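Local structure of uncharacterized protein (Treponema denticola ATCC 35404, 6R9N) at residues 196-210 / 237-250. The protein probably serves as an iron and oxygen sensor for bacterial chemotaxis, holding a di-iron centre with bound peroxide in a metallo-beta-lactamase-like fold. Residues are numbered along the deposited sequence; the frame is centred on the assembly and turned at random.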
loop_
_atom_site.group_PDB
_atom_site.type_symbol
_atom_site.label_atom_id
_atom_site.label_comp_id
_atom_site.label_asym_id
_atom_site.label_seq_id
_atom_site.Cartn_x
_atom_site.Cartn_y
_atom_site.Cartn_z
ATOM N N HIS A 196 -9.912 10.859 5.027
ATOM C CA HIS A 196 -10.416 10.855 3.653
ATOM C C HIS A 196 -9.854 12.027 2.849
ATOM O O HIS A 196 -9.523 11.877 1.661
ATOM C CB HIS A 196 -11.947 10.840 3.648
ATOM C CG HIS A 196 -12.533 9.517 4.050
ATOM N ND1 HIS A 196 -12.646 9.121 5.364
ATOM C CD2 HIS A 196 -13.008 8.487 3.307
ATOM C CE1 HIS A 196 -13.188 7.915 5.417
ATOM N NE2 HIS A 196 -13.411 7.505 4.181
ATOM N N VAL A 197 -9.706 13.192 3.484
ATOM C CA VAL A 197 -9.139 14.341 2.784
ATOM C C VAL A 197 -7.733 14.026 2.285
ATOM O O VAL A 197 -7.350 14.426 1.177
ATOM C CB VAL A 197 -9.141 15.584 3.698
ATOM C CG1 VAL A 197 -8.166 16.642 3.172
ATOM C CG2 VAL A 197 -10.541 16.152 3.823
ATOM N N ARG A 198 -6.941 13.300 3.086
ATOM C CA ARG A 198 -5.529 13.110 2.763
ATOM C C ARG A 198 -5.247 11.832 1.983
ATOM O O ARG A 198 -4.353 11.833 1.128
ATOM C CB ARG A 198 -4.689 13.130 4.044
ATOM C CG ARG A 198 -3.172 12.900 3.833
ATOM C CD ARG A 198 -2.476 14.014 2.976
ATOM N NE ARG A 198 -1.057 13.690 2.788
ATOM C CZ ARG A 198 -0.601 12.885 1.825
ATOM N NH1 ARG A 198 -1.450 12.347 0.942
ATOM N NH2 ARG A 198 0.694 12.617 1.740
ATOM N N TYR A 199 -5.988 10.747 2.225
ATOM C CA TYR A 199 -5.678 9.450 1.618
ATOM C C TYR A 199 -6.483 9.133 0.355
ATOM O O TYR A 199 -6.007 8.367 -0.485
ATOM C CB TYR A 199 -5.900 8.310 2.625
ATOM C CG TYR A 199 -4.962 8.243 3.815
ATOM C CD1 TYR A 199 -4.977 9.225 4.805
ATOM C CD2 TYR A 199 -4.094 7.162 3.977
ATOM C CE1 TYR A 199 -4.130 9.142 5.918
ATOM C CE2 TYR A 199 -3.251 7.064 5.077
ATOM C CZ TYR A 199 -3.276 8.057 6.044
ATOM O OH TYR A 199 -2.448 7.950 7.139
ATOM N N MET A 200 -7.698 9.646 0.197
ATOM C CA MET A 200 -8.398 9.487 -1.081
ATOM C C MET A 200 -7.787 10.397 -2.154
ATOM O O MET A 200 -7.499 11.570 -1.897
ATOM C CB MET A 200 -9.885 9.811 -0.911
ATOM C CG MET A 200 -10.571 9.100 0.271
ATOM S SD MET A 200 -10.792 7.312 -0.050
ATOM C CE MET A 200 -10.130 6.574 1.436
ATOM N N ALA A 201 -7.643 9.872 -3.386
ATOM C CA ALA A 201 -6.769 10.519 -4.373
ATOM C C ALA A 201 -7.346 11.811 -4.950
ATOM O O ALA A 201 -6.574 12.724 -5.274
ATOM C CB ALA A 201 -6.435 9.583 -5.533
ATOM N N SER A 202 -8.672 11.904 -5.111
ATOM C CA SER A 202 -9.289 13.057 -5.769
ATOM C C SER A 202 -10.809 12.971 -5.665
ATOM O O SER A 202 -11.388 11.886 -5.533
ATOM C CB SER A 202 -8.887 13.137 -7.247
ATOM O OG SER A 202 -9.444 12.036 -7.968
ATOM N N ASN A 203 -11.454 14.133 -5.790
ATOM C CA ASN A 203 -12.911 14.134 -5.874
ATOM C C ASN A 203 -13.401 13.410 -7.122
ATOM O O ASN A 203 -14.493 12.826 -7.114
ATOM C CB ASN A 203 -13.443 15.564 -5.849
ATOM C CG ASN A 203 -14.948 15.616 -5.841
ATOM O OD1 ASN A 203 -15.579 15.834 -6.875
ATOM N ND2 ASN A 203 -15.540 15.387 -4.673
ATOM N N LYS A 204 -12.616 13.445 -8.204
ATOM C CA LYS A 204 -12.997 12.748 -9.428
ATOM C C LYS A 204 -13.193 11.254 -9.183
ATOM O O LYS A 204 -14.184 10.668 -9.637
ATOM C CB LYS A 204 -11.943 12.996 -10.512
ATOM C CG LYS A 204 -12.097 12.122 -11.737
ATOM C CD LYS A 204 -11.065 12.478 -12.824
ATOM C CE LYS A 204 -11.331 11.682 -14.105
ATOM N NZ LYS A 204 -10.218 11.838 -15.111
ATOM N N ILE A 205 -12.252 10.610 -8.481
ATOM C CA ILE A 205 -12.401 9.176 -8.240
ATOM C C ILE A 205 -13.468 8.933 -7.180
ATOM O O ILE A 205 -14.295 8.018 -7.299
ATOM C CB ILE A 205 -11.054 8.527 -7.863
ATOM C CG1 ILE A 205 -11.182 7.011 -7.910
ATOM C CG2 ILE A 205 -10.585 8.962 -6.480
ATOM C CD1 ILE A 205 -11.601 6.481 -9.300
ATOM N N VAL A 206 -13.521 9.801 -6.172
ATOM C CA VAL A 206 -14.413 9.582 -5.044
ATOM C C VAL A 206 -15.879 9.696 -5.468
ATOM O O VAL A 206 -16.728 8.907 -5.028
ATOM C CB VAL A 206 -14.059 10.591 -3.940
ATOM C CG1 VAL A 206 -15.222 10.851 -3.123
ATOM C CG2 VAL A 206 -12.898 10.077 -3.091
ATOM N N SER A 207 -16.200 10.645 -6.352
ATOM C CA SER A 207 -17.598 10.836 -6.748
ATOM C C SER A 207 -18.085 9.782 -7.729
ATOM O O SER A 207 -19.279 9.463 -7.727
ATOM C CB SER A 207 -17.808 12.230 -7.345
ATOM O OG SER A 207 -17.016 12.390 -8.507
ATOM N N LYS A 208 -17.194 9.245 -8.581
ATOM C CA LYS A 208 -17.557 8.106 -9.423
ATOM C C LYS A 208 -17.844 6.866 -8.578
ATOM O O LYS A 208 -18.781 6.108 -8.865
ATOM C CB LYS A 208 -16.441 7.811 -10.428
ATOM C CG LYS A 208 -16.797 6.713 -11.440
ATOM N N TRP A 209 -17.032 6.629 -7.544
ATOM C CA TRP A 209 -17.282 5.513 -6.633
ATOM C C TRP A 209 -18.656 5.635 -5.989
ATOM O O TRP A 209 -19.431 4.677 -5.978
ATOM C CB TRP A 209 -16.194 5.460 -5.560
ATOM C CG TRP A 209 -16.229 4.206 -4.698
ATOM C CD1 TRP A 209 -15.653 2.995 -4.986
ATOM C CD2 TRP A 209 -16.848 4.059 -3.420
ATOM N NE1 TRP A 209 -15.876 2.109 -3.966
ATOM C CE2 TRP A 209 -16.617 2.731 -2.994
ATOM C CE3 TRP A 209 -17.596 4.912 -2.599
ATOM C CZ2 TRP A 209 -17.091 2.247 -1.785
ATOM C CZ3 TRP A 209 -18.054 4.428 -1.396
ATOM C CH2 TRP A 209 -17.803 3.109 -0.998
ATOM N N VAL A 210 -18.966 6.807 -5.426
ATOM C CA VAL A 210 -20.280 7.023 -4.809
ATOM C C VAL A 210 -21.408 6.675 -5.780
ATOM O O VAL A 210 -22.374 5.981 -5.418
ATOM C CB VAL A 210 -20.406 8.465 -4.293
ATOM C CG1 VAL A 210 -21.859 8.761 -4.017
ATOM C CG2 VAL A 210 -19.550 8.652 -3.033
ATOM N N PHE A 237 -23.133 9.254 4.811
ATOM C CA PHE A 237 -21.742 9.091 4.411
ATOM C C PHE A 237 -21.572 9.315 2.911
ATOM O O PHE A 237 -20.694 10.071 2.474
ATOM C CB PHE A 237 -21.228 7.704 4.805
ATOM C CG PHE A 237 -19.849 7.441 4.294
ATOM C CD1 PHE A 237 -18.752 8.027 4.910
ATOM C CD2 PHE A 237 -19.651 6.694 3.156
ATOM C CE1 PHE A 237 -17.487 7.819 4.425
ATOM C CE2 PHE A 237 -18.388 6.493 2.663
ATOM C CZ PHE A 237 -17.299 7.056 3.301
ATOM N N LEU A 238 -22.414 8.666 2.103
ATOM C CA LEU A 238 -22.295 8.799 0.653
ATOM C C LEU A 238 -22.449 10.250 0.209
ATOM O O LEU A 238 -21.694 10.723 -0.652
ATOM C CB LEU A 238 -23.329 7.916 -0.042
ATOM C CG LEU A 238 -23.165 6.422 0.220
ATOM C CD1 LEU A 238 -24.180 5.586 -0.557
ATOM C CD2 LEU A 238 -21.747 6.015 -0.117
ATOM N N ASN A 239 -23.409 10.979 0.791
ATOM C CA ASN A 239 -23.593 12.380 0.408
ATOM C C ASN A 239 -22.355 13.199 0.742
ATOM O O ASN A 239 -21.881 13.993 -0.084
ATOM C CB ASN A 239 -24.822 12.974 1.105
ATOM C CG ASN A 239 -26.124 12.387 0.593
ATOM O OD1 ASN A 239 -26.169 11.760 -0.475
ATOM N ND2 ASN A 239 -27.199 12.584 1.358
ATOM N N TRP A 240 -21.795 12.987 1.936
ATOM C CA TRP A 240 -20.601 13.720 2.347
ATOM C C TRP A 240 -19.416 13.408 1.433
ATOM O O TRP A 240 -18.689 14.313 1.004
ATOM C CB TRP A 240 -20.279 13.387 3.800
ATOM C CG TRP A 240 -18.943 13.867 4.256
ATOM C CD1 TRP A 240 -18.622 15.125 4.681
ATOM C CD2 TRP A 240 -17.744 13.090 4.358
ATOM N NE1 TRP A 240 -17.294 15.181 5.041
ATOM C CE2 TRP A 240 -16.732 13.946 4.851
ATOM C CE3 TRP A 240 -17.428 11.755 4.084
ATOM C CZ2 TRP A 240 -15.434 13.507 5.080
ATOM C CZ3 TRP A 240 -16.138 11.321 4.304
ATOM C CH2 TRP A 240 -15.153 12.195 4.797
ATOM N N LEU A 241 -19.207 12.123 1.124
ATOM C CA LEU A 241 -18.037 11.725 0.345
ATOM C C LEU A 241 -18.094 12.269 -1.079
ATOM O O LEU A 241 -17.075 12.728 -1.615
ATOM C CB LEU A 241 -17.921 10.198 0.325
ATOM C CG LEU A 241 -16.666 9.659 -0.369
ATOM C CD1 LEU A 241 -15.389 10.243 0.263
ATOM C CD2 LEU A 241 -16.638 8.132 -0.371
ATOM N N SER A 242 -19.280 12.253 -1.700
ATOM C CA SER A 242 -19.375 12.609 -3.111
ATOM C C SER A 242 -18.946 14.047 -3.366
ATOM O O SER A 242 -18.481 14.361 -4.463
ATOM C CB SER A 242 -20.799 12.386 -3.620
ATOM O OG SER A 242 -21.677 13.308 -3.011
ATOM N N GLY A 243 -19.066 14.922 -2.370
ATOM C CA GLY A 243 -18.625 16.291 -2.499
ATOM C C GLY A 243 -17.279 16.609 -1.886
ATOM O O GLY A 243 -16.887 17.779 -1.877
ATOM N N LEU A 244 -16.554 15.611 -1.375
ATOM C CA LEU A 244 -15.305 15.862 -0.664
ATOM C C LEU A 244 -14.183 16.185 -1.631
ATOM O O LEU A 244 -13.971 15.469 -2.614
ATOM C CB LEU A 244 -14.906 14.655 0.180
ATOM C CG LEU A 244 -13.709 14.822 1.122
ATOM C CD1 LEU A 244 -14.043 15.728 2.296
ATOM C CD2 LEU A 244 -13.248 13.451 1.640
ATOM N N LYS A 245 -13.464 17.265 -1.353
ATOM C CA LYS A 245 -12.214 17.531 -2.045
ATOM C C LYS A 245 -11.098 16.868 -1.258
ATOM O O LYS A 245 -11.103 16.917 -0.024
ATOM C CB LYS A 245 -11.957 19.031 -2.179
ATOM C CG LYS A 245 -12.791 19.719 -3.272
ATOM C CD LYS A 245 -12.701 21.248 -3.193
ATOM C CE LYS A 245 -14.087 21.900 -3.162
ATOM N NZ LYS A 245 -14.662 22.139 -4.520
ATOM N N CYS A 246 -10.228 16.134 -1.956
ATOM C CA CYS A 246 -9.306 15.270 -1.239
ATOM C C CYS A 246 -8.093 14.990 -2.107
ATOM O O CYS A 246 -8.187 15.006 -3.336
ATOM C CB CYS A 246 -9.983 14.010 -0.803
ATOM S SG CYS A 246 -10.623 13.258 -2.259
ATOM N N GLY A 247 -6.958 14.703 -1.450
ATOM C CA GLY A 247 -5.785 14.191 -2.133
ATOM C C GLY A 247 -5.149 15.213 -3.051
ATOM O O GLY A 247 -4.782 16.319 -2.639
ATOM N N THR A 248 -5.053 14.860 -4.326
ATOM C CA THR A 248 -4.403 15.735 -5.285
ATOM C C THR A 248 -5.218 16.994 -5.587
ATOM O O THR A 248 -4.707 17.897 -6.255
ATOM C CB THR A 248 -4.086 14.912 -6.533
ATOM O OG1 THR A 248 -2.986 15.502 -7.223
ATOM C CG2 THR A 248 -5.273 14.830 -7.441
ATOM N N ASP A 249 -6.469 17.078 -5.120
ATOM C CA ASP A 249 -7.184 18.348 -5.132
ATOM C C ASP A 249 -6.456 19.410 -4.317
ATOM O O ASP A 249 -6.697 20.600 -4.518
ATOM C CB ASP A 249 -8.605 18.186 -4.586
ATOM C CG ASP A 249 -9.467 17.276 -5.445
ATOM O OD1 ASP A 249 -9.094 17.002 -6.613
ATOM O OD2 ASP A 249 -10.529 16.833 -4.946
ATOM N N TYR A 250 -5.637 19.008 -3.349
ATOM C CA TYR A 250 -4.854 19.960 -2.572
ATOM C C TYR A 250 -3.383 19.790 -2.913
ATOM O O TYR A 250 -2.542 19.637 -2.020
ATOM C CB TYR A 250 -5.088 19.760 -1.076
ATOM C CG TYR A 250 -6.505 20.086 -0.645
ATOM C CD1 TYR A 250 -7.404 19.079 -0.319
ATOM C CD2 TYR A 250 -6.950 21.407 -0.589
ATOM C CE1 TYR A 250 -8.705 19.371 0.067
ATOM C CE2 TYR A 250 -8.254 21.713 -0.209
ATOM C CZ TYR A 250 -9.124 20.691 0.119
ATOM O OH TYR A 250 -10.410 20.995 0.499
HETATM O O HOH W 1 -10.834 15.770 -8.671
#
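Helices 203-210 and 237-242 run nearly antiparallel, their axes 9.0 Å apart at 151°, and the chain after 237-242 crosses the turn between helices 185-199 and 203-215. Leu241 is a knob among His196, Val206, Trp209 and Val210. Its CG presses tightly on Val206 CG1, at 3.3 Å. Trp240 points the edge of its six-membered ring at one face of the His196 imidazole, with planes at 81°. Phe237 adds a second, offset edge-to-face pair. Hydrogen bonds to Ile192 O at ND1 and Gly169 N at NE2 fix the imidazole. In the turn, the side chain of Met200 is about 8 Å from the bound peroxide.

Asn203 has CG anti to its backbone N (chi1 -176°), which carries the amide to the carbonyls of Ser242 and Leu244. ND2 donates to Leu244 O at 2.6 Å and Ser242 O at 3.1 Å, from above both carbonyl planes. Asp249 OD2 accepts from Asn203 N at 3.0 Å and from Cys246 N, both on one face of the carboxylate. Val197 O takes Gly247 N at 2.7 Å, and Ala201 O takes Thr248 N.

Apolar packing thus joins the helices, while side-chain and backbone hydrogen bonds pin residues 244-249 to the junction of helices 185-199 and 203-215.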